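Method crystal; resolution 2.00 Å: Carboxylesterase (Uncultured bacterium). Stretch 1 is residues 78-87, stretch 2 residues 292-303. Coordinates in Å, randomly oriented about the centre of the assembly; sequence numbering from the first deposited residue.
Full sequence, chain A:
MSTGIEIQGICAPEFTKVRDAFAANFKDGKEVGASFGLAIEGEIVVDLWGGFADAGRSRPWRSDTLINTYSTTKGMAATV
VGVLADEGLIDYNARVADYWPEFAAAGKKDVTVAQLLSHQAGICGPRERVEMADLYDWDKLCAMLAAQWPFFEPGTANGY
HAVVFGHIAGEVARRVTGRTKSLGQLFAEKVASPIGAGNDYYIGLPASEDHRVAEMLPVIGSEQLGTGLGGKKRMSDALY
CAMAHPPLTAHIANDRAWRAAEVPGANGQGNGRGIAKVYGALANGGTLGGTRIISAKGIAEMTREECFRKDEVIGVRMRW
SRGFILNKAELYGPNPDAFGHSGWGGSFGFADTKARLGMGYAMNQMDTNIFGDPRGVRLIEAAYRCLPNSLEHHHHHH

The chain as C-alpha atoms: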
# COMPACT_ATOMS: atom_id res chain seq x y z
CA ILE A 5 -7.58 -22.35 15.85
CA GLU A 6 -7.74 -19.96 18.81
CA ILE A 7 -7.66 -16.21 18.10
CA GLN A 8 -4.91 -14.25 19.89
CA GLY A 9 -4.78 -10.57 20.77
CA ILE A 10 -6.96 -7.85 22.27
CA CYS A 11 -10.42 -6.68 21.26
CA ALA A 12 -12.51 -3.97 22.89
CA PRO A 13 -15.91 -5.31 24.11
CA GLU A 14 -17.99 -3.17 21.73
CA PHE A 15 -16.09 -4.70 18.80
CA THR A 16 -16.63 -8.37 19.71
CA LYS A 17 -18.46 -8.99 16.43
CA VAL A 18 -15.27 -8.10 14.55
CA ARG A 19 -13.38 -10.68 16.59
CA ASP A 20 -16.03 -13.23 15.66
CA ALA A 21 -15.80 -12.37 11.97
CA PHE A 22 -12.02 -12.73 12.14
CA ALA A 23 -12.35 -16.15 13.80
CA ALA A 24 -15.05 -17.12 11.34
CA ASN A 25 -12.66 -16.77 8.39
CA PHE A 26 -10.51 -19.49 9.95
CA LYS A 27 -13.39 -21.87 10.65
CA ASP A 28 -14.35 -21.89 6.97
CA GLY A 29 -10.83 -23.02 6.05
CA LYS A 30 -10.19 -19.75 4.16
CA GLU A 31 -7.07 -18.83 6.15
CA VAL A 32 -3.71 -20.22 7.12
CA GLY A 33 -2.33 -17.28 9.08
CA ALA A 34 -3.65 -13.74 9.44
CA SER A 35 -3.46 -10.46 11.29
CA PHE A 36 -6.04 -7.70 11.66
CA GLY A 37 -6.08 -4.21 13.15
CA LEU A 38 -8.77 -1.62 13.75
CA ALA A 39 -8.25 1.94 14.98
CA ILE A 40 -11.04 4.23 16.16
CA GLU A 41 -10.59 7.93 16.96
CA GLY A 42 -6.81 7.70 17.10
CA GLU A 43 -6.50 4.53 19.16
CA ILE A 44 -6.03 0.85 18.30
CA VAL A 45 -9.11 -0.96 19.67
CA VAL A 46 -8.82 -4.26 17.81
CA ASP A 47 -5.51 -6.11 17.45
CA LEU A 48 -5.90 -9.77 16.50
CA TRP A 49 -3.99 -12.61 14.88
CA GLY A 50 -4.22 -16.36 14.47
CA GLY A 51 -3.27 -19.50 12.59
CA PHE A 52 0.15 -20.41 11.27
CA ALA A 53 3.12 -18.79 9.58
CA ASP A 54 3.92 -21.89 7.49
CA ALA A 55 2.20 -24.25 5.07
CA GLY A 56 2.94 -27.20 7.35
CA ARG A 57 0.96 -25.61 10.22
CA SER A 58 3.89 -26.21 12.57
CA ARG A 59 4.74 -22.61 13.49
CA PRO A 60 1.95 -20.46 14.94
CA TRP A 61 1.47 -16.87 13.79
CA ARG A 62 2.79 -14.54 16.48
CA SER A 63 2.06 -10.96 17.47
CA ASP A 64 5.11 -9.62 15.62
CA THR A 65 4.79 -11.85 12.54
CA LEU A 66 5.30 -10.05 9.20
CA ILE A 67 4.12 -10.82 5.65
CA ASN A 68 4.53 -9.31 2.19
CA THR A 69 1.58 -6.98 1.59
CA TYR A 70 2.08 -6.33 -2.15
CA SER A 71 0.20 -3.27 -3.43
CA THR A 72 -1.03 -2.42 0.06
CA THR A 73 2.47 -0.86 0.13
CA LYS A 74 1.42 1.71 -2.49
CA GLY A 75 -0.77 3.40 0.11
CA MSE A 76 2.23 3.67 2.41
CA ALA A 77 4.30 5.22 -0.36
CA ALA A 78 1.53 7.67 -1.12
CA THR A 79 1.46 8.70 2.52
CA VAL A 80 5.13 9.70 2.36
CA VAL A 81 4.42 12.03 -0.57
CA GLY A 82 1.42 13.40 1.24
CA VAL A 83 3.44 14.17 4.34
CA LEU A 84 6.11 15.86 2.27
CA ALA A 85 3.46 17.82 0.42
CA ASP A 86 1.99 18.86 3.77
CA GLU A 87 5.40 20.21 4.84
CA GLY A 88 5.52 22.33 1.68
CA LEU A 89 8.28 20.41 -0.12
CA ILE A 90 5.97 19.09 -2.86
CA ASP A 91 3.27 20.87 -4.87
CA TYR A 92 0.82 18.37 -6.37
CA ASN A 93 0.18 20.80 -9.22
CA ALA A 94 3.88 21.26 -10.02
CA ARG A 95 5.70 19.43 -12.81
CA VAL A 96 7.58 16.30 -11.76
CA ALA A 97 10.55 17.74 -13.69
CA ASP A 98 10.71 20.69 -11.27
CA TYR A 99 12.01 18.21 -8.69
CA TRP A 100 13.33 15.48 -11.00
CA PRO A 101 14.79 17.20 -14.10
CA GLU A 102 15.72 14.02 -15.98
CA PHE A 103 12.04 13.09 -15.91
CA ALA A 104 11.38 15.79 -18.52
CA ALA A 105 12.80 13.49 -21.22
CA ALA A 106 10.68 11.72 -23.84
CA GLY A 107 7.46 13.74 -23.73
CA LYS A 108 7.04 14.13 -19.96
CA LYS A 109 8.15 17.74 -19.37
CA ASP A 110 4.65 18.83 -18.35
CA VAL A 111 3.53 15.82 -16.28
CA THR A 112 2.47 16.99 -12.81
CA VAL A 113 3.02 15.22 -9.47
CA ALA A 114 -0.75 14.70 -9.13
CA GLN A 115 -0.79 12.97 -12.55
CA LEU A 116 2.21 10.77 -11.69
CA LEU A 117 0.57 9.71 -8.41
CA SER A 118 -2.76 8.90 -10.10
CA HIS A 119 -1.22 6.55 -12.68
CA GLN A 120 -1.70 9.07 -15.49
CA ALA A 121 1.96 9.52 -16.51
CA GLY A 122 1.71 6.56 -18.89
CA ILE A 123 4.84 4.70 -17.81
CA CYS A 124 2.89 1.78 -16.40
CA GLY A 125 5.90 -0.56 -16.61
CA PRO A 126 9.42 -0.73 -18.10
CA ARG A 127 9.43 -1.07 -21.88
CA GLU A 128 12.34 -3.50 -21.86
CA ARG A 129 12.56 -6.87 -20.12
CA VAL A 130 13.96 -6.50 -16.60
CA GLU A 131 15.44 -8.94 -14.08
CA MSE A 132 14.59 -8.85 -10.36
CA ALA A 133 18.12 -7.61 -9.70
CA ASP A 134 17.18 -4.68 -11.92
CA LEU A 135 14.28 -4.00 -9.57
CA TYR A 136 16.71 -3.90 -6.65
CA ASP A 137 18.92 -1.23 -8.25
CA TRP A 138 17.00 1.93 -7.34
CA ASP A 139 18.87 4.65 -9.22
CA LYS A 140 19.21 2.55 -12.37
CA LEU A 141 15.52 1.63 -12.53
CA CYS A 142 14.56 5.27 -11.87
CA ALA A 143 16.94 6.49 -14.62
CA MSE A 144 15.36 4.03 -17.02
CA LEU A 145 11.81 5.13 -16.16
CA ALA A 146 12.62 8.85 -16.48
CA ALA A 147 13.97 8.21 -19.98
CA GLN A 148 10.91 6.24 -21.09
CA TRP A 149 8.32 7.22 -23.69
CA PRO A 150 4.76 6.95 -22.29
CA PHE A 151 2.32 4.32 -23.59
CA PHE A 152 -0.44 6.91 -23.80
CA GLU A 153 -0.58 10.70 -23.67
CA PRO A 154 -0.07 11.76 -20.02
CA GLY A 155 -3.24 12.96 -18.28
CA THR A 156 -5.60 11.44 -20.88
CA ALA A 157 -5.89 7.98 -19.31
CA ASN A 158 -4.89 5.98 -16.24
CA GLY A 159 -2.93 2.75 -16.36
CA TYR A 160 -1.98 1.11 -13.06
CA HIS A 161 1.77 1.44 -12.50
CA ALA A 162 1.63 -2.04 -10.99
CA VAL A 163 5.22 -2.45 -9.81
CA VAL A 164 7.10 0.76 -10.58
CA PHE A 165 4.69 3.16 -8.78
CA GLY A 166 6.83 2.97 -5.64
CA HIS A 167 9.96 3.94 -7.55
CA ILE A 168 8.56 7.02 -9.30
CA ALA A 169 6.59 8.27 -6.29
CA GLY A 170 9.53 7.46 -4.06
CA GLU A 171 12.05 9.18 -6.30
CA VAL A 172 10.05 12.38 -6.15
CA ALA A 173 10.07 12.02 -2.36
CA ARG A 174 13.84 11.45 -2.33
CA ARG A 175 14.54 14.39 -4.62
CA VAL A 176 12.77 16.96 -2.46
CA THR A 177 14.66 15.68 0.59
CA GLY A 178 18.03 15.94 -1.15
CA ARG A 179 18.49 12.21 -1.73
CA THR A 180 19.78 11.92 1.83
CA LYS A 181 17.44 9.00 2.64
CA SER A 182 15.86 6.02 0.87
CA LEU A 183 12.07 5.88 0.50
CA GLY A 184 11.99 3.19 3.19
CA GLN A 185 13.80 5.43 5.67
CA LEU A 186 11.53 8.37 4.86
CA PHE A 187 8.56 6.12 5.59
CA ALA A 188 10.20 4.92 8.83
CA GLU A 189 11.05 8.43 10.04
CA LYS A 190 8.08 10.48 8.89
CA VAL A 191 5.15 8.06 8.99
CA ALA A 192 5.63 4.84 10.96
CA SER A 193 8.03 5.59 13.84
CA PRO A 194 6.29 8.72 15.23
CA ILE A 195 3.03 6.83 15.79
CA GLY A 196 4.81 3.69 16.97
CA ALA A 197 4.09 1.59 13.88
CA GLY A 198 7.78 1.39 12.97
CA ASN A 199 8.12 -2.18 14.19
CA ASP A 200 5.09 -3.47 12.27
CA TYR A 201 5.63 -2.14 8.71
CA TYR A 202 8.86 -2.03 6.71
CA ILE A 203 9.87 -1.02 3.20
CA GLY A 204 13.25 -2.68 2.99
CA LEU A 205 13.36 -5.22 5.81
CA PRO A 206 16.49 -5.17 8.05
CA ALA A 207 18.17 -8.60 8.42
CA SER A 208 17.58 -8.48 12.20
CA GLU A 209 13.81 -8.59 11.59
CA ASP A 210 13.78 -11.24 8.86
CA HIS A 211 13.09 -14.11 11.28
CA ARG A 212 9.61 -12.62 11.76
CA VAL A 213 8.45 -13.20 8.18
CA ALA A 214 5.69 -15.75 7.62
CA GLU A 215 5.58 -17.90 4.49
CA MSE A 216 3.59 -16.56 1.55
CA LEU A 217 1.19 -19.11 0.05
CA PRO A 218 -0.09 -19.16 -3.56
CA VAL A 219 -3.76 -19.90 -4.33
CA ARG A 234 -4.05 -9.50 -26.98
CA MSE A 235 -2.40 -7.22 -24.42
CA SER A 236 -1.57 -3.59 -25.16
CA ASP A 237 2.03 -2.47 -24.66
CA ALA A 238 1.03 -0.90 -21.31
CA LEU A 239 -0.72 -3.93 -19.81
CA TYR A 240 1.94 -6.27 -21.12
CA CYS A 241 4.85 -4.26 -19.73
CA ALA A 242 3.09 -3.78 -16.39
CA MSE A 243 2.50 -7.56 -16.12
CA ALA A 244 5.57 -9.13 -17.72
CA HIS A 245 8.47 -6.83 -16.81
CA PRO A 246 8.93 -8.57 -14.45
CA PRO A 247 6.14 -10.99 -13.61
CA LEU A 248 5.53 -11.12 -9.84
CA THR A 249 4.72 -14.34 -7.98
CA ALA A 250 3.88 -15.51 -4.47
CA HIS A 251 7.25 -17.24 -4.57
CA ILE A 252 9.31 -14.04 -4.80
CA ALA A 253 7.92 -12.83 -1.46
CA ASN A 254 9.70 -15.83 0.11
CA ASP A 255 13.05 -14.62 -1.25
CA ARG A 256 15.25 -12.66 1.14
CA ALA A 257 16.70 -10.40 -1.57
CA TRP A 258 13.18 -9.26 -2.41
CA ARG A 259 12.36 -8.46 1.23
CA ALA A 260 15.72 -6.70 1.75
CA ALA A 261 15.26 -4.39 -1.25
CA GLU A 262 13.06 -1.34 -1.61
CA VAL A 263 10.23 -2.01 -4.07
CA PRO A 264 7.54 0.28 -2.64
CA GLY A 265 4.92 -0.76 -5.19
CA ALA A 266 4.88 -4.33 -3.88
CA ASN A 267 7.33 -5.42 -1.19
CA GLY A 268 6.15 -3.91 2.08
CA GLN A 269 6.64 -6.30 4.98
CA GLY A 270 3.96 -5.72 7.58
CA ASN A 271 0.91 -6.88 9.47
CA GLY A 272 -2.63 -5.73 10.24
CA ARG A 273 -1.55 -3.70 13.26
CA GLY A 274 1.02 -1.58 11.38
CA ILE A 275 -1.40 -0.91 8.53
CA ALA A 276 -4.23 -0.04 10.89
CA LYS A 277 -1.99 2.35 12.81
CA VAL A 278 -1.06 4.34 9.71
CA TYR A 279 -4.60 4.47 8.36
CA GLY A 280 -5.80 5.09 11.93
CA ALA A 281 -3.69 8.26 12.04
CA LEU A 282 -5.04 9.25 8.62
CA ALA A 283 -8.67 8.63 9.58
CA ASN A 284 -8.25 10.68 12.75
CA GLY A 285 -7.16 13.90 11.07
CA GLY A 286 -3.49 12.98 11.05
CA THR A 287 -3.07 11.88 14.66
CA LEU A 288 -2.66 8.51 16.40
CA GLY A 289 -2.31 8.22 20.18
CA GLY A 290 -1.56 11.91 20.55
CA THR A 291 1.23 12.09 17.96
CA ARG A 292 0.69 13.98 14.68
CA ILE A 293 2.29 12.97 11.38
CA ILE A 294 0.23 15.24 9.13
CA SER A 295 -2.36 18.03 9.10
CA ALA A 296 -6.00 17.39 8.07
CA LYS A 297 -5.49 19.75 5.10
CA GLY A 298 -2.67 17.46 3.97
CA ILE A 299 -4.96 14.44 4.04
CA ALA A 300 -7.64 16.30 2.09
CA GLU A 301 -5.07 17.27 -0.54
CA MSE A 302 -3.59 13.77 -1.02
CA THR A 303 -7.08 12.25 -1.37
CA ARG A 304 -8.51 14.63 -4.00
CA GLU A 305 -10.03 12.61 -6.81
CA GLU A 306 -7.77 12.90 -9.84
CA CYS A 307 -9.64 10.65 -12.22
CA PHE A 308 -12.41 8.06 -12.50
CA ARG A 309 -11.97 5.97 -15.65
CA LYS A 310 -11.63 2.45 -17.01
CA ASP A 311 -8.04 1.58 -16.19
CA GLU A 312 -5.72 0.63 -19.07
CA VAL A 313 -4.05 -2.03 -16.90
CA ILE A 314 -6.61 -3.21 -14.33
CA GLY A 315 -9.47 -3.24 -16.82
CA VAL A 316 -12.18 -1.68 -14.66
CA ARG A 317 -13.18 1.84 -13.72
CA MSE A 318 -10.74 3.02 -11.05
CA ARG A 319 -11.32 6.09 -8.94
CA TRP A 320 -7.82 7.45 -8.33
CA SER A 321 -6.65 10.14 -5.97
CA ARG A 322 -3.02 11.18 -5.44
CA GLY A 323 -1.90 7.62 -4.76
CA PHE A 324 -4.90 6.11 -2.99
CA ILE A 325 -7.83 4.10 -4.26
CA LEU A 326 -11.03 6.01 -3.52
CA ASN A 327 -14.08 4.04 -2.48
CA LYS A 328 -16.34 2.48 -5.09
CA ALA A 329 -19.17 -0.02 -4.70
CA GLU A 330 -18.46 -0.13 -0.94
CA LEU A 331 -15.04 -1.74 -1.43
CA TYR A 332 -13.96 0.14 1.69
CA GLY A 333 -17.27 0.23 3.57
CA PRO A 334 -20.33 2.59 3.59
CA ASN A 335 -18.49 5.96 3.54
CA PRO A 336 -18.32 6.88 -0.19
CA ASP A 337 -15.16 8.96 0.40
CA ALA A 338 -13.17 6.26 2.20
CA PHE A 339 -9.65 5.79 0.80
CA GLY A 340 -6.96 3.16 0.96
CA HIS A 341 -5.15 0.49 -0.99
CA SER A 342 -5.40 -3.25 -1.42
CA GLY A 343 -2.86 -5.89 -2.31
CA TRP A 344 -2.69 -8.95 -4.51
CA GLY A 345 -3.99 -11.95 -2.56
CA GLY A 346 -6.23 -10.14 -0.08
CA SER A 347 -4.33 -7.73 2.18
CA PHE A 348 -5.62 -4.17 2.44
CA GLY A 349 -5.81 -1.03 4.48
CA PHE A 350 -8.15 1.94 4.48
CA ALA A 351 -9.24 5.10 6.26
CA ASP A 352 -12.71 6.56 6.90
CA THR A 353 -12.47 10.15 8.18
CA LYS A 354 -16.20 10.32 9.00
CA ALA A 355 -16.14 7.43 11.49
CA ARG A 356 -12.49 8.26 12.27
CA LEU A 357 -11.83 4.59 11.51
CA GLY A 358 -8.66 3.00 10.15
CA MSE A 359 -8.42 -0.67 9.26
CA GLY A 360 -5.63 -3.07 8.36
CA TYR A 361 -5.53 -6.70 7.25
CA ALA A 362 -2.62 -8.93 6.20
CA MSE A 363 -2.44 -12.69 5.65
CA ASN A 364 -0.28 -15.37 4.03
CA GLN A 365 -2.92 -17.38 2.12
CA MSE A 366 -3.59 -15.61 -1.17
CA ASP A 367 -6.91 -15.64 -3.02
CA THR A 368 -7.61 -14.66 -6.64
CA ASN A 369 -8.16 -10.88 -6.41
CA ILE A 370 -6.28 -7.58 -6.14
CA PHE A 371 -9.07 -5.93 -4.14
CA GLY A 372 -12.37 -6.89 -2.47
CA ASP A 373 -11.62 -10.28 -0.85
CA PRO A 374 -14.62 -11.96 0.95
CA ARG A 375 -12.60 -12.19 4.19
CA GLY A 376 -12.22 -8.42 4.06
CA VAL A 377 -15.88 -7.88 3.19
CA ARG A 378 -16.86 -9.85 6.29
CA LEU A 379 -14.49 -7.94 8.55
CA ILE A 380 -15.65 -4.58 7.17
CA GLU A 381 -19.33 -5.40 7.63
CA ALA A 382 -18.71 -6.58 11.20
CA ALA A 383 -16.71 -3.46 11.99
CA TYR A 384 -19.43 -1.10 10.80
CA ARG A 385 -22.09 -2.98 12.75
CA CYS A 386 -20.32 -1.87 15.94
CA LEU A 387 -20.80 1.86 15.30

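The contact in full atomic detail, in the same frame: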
# COMPACT_ATOMS: atom_id res chain seq x y z
N ALA A 78 2.28 6.46 -0.82
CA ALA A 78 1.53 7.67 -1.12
C ALA A 78 1.54 8.56 0.12
O ALA A 78 1.61 9.80 0.02
CB ALA A 78 0.10 7.36 -1.57
N THR A 79 1.53 7.93 1.29
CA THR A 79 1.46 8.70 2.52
C THR A 79 2.73 9.53 2.66
O THR A 79 2.66 10.71 3.03
CB THR A 79 1.25 7.80 3.74
OG1 THR A 79 -0.01 7.15 3.60
CG2 THR A 79 1.22 8.63 5.01
N VAL A 80 3.87 8.95 2.29
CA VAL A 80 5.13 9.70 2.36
C VAL A 80 5.00 10.98 1.53
O VAL A 80 5.30 12.08 2.02
CB VAL A 80 6.33 8.89 1.85
CG1 VAL A 80 7.58 9.77 1.80
CG2 VAL A 80 6.58 7.70 2.76
N VAL A 81 4.48 10.85 0.31
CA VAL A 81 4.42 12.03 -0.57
C VAL A 81 3.51 13.05 0.07
O VAL A 81 3.84 14.24 0.14
CB VAL A 81 3.94 11.68 -1.99
CG1 VAL A 81 3.70 12.97 -2.79
CG2 VAL A 81 4.96 10.80 -2.70
N GLY A 82 2.39 12.55 0.59
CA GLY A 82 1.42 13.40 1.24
C GLY A 82 2.04 14.18 2.38
O GLY A 82 1.80 15.39 2.51
N VAL A 83 2.85 13.51 3.18
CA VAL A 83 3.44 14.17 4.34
C VAL A 83 4.37 15.24 3.83
O VAL A 83 4.36 16.38 4.32
CB VAL A 83 4.18 13.17 5.27
CG1 VAL A 83 5.03 13.92 6.30
CG2 VAL A 83 3.18 12.23 5.94
N LEU A 84 5.15 14.90 2.80
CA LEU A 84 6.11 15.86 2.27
C LEU A 84 5.37 17.01 1.61
O LEU A 84 5.86 18.14 1.63
CB LEU A 84 7.08 15.20 1.28
CG LEU A 84 8.07 14.21 1.90
CD1 LEU A 84 8.85 13.49 0.81
CD2 LEU A 84 9.01 14.91 2.87
N ALA A 85 4.19 16.74 1.05
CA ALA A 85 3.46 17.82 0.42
C ALA A 85 2.94 18.73 1.52
O ALA A 85 2.91 19.96 1.37
CB ALA A 85 2.33 17.30 -0.44
N ASP A 86 2.59 18.13 2.66
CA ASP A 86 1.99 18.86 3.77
C ASP A 86 3.03 19.78 4.40
O ASP A 86 2.68 20.83 4.92
CB ASP A 86 1.41 17.90 4.81
CG ASP A 86 0.57 18.61 5.87
OD1 ASP A 86 -0.36 19.36 5.49
OD2 ASP A 86 0.84 18.43 7.08
N GLU A 87 4.30 19.38 4.33
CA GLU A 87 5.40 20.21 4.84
C GLU A 87 5.81 21.31 3.86
O GLU A 87 6.65 22.14 4.18
CB GLU A 87 6.63 19.35 5.14
CG GLU A 87 6.44 18.29 6.21
CD GLU A 87 7.65 17.36 6.31
OE1 GLU A 87 8.65 17.61 5.60
OE2 GLU A 87 7.59 16.37 7.07
N ARG A 292 1.13 13.55 16.01
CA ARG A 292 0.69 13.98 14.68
C ARG A 292 1.75 13.76 13.60
O ARG A 292 2.90 14.16 13.77
CB ARG A 292 0.30 15.46 14.70
CG ARG A 292 -0.07 16.00 13.32
CD ARG A 292 -0.60 17.42 13.38
NE ARG A 292 -1.82 17.53 14.20
CZ ARG A 292 -3.03 17.17 13.79
NH1 ARG A 292 -3.19 16.65 12.58
NH2 ARG A 292 -4.07 17.32 14.59
N ILE A 293 1.36 13.14 12.49
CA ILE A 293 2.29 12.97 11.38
C ILE A 293 1.92 13.88 10.21
O ILE A 293 2.75 14.13 9.33
CB ILE A 293 2.35 11.50 10.88
CG1 ILE A 293 0.95 10.99 10.52
CG2 ILE A 293 3.00 10.59 11.92
CD1 ILE A 293 0.96 9.65 9.81
N ILE A 294 0.69 14.38 10.21
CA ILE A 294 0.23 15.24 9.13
C ILE A 294 -0.99 16.07 9.53
O ILE A 294 -1.74 15.67 10.42
CB ILE A 294 -0.10 14.39 7.88
CG1 ILE A 294 -0.17 15.26 6.63
CG2 ILE A 294 -1.40 13.61 8.07
CD1 ILE A 294 -0.33 14.46 5.41
N SER A 295 -1.17 17.22 8.90
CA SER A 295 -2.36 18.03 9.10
C SER A 295 -3.56 17.47 8.32
O SER A 295 -3.39 16.74 7.34
CB SER A 295 -2.11 19.49 8.70
OG SER A 295 -2.18 19.65 7.29
N ALA A 296 -4.77 17.81 8.76
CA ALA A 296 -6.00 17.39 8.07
C ALA A 296 -6.09 17.94 6.63
O ALA A 296 -6.63 17.28 5.74
CB ALA A 296 -7.21 17.81 8.87
N LYS A 297 -5.59 19.16 6.43
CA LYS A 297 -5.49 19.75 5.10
C LYS A 297 -4.66 18.85 4.19
O LYS A 297 -5.02 18.62 3.04
CB LYS A 297 -4.88 21.15 5.17
CG LYS A 297 -4.05 21.57 3.94
CD LYS A 297 -2.56 21.60 4.27
CE LYS A 297 -1.73 22.29 3.20
NZ LYS A 297 -1.31 21.40 2.06
N GLY A 298 -3.56 18.33 4.73
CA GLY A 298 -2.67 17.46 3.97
C GLY A 298 -3.36 16.20 3.49
O GLY A 298 -3.17 15.76 2.34
N ILE A 299 -4.17 15.63 4.37
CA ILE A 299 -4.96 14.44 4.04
C ILE A 299 -5.99 14.76 2.97
O ILE A 299 -6.12 14.01 2.00
CB ILE A 299 -5.65 13.87 5.29
CG1 ILE A 299 -4.61 13.32 6.26
CG2 ILE A 299 -6.65 12.77 4.92
CD1 ILE A 299 -5.15 13.05 7.67
N ALA A 300 -6.70 15.87 3.13
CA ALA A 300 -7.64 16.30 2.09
C ALA A 300 -6.96 16.45 0.73
O ALA A 300 -7.51 16.03 -0.31
CB ALA A 300 -8.31 17.61 2.50
N GLU A 301 -5.77 17.03 0.72
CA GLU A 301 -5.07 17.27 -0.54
C GLU A 301 -4.57 15.98 -1.19
O GLU A 301 -4.66 15.85 -2.41
CB GLU A 301 -3.90 18.25 -0.33
CG GLU A 301 -4.31 19.69 -0.07
CD GLU A 301 -5.03 20.32 -1.26
OE1 GLU A 301 -4.76 19.91 -2.42
OE2 GLU A 301 -5.88 21.21 -1.05
N MSE A 302 -4.08 15.02 -0.41
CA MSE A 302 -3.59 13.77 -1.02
C MSE A 302 -4.73 12.83 -1.44
O MSE A 302 -4.50 11.90 -2.21
CB MSE A 302 -2.62 13.04 -0.07
CG MSE A 302 -3.20 11.92 0.81
SE MSE A 302 -1.99 11.53 2.35
CE MSE A 302 -1.55 13.36 2.61
N THR A 303 -5.95 13.11 -0.99
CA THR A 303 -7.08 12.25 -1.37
C THR A 303 -8.06 12.89 -2.36
O THR A 303 -9.13 12.33 -2.62
CB THR A 303 -7.86 11.79 -0.14
OG1 THR A 303 -8.29 12.92 0.62
CG2 THR A 303 -6.98 10.90 0.73
O HOH W 1 -0.74 16.51 1.34
O HOH W 2 1.74 22.62 2.18
O HOH W 3 3.33 17.30 8.00

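The contact is anchored by the carboxylate of Asp86, near the end of the first stretch, which grips the start of the second helix through Ser295. Ser295 OG donates to Asp86 OD1 at 2.6 Å, and the backbone Ser295 N donates to Asp86 OD2 at 3.0 Å with a nearly linear N-H...O angle of 172°. Both carboxylate oxygens are thus engaged by a single residue. The CA-to-CB bond of Asp86 points toward the second stretch, and with chi1 in t the carboxylate reaches Ser295. Ser295 occupies the N-cap position of helix 296-302, and its p rotamer lets the same hydroxyl that donates to Asp86 accept from Gly298 N, with 3.2 Å between Ser295 OG and Gly298 N. A serine hydroxyl can donate and accept at once, so the capping bond and the bond to Asp86 share one atom.

Gly298 allows this close approach. Its CA lies 4.9 Å from Asp86 CA and 3.4 Å from Asp86 OD1, and a CB at this position would fall 2.6 Å from that oxygen. Lys297 flanks the carboxylate at the exposed margin: its CD comes within 3.4 Å of Asp86 OD1, but NZ remains 4.1 Å from that oxygen, beyond a salt bridge. The ammonium group instead makes a weak bond to water 2, which donates to Ala85 O.

Two further waters join the stretches. Water 1 donates to Gly82 O (3.0 Å from its oxygen) and to Gly298 O (2.7 Å), linking carbonyls of the two helices. Water 3 donates to Asp86 OD2 at 2.9 Å and, weakly, to Ile293 O at 3.5 Å.

Beside these polar groups lies the apolar part of the contact, where Gly82, Val83, Ile294 and Met302 are buried. The CA-to-CB bond of Ile294 points toward the first helix, and both chi angles are t; CG1 is 3.4 Å from Asp86 OD2, CD1 lies 3.7 Å from Gly82 O and 3.9 Å from Val83 CA, while Val83 CG2 packs against Ile294 CD1 at 4.2 Å. The branched apolar side chains of Val83 and Ile294 suit this buried place, bringing no polar group that would need a partner. Val83 also touches the preceding residue, its CG1 lying 3.8 Å from Ile293 O.

At the far end of the second helix, the selenomethionine Met302 reaches back to the first helix. Its CE sits 3.3 Å from Gly82 CA, and SE is 4.5 Å from Thr79 CA. Gly82 leaves room for this methyl: a CB there would lie 2.1 Å from Met302 CE, a clear clash. A glycine on each helix therefore accommodates a partner from the other. The helix axes approach to 9.0 Å at an angle of 126°, and the stretches together bury 405 Å².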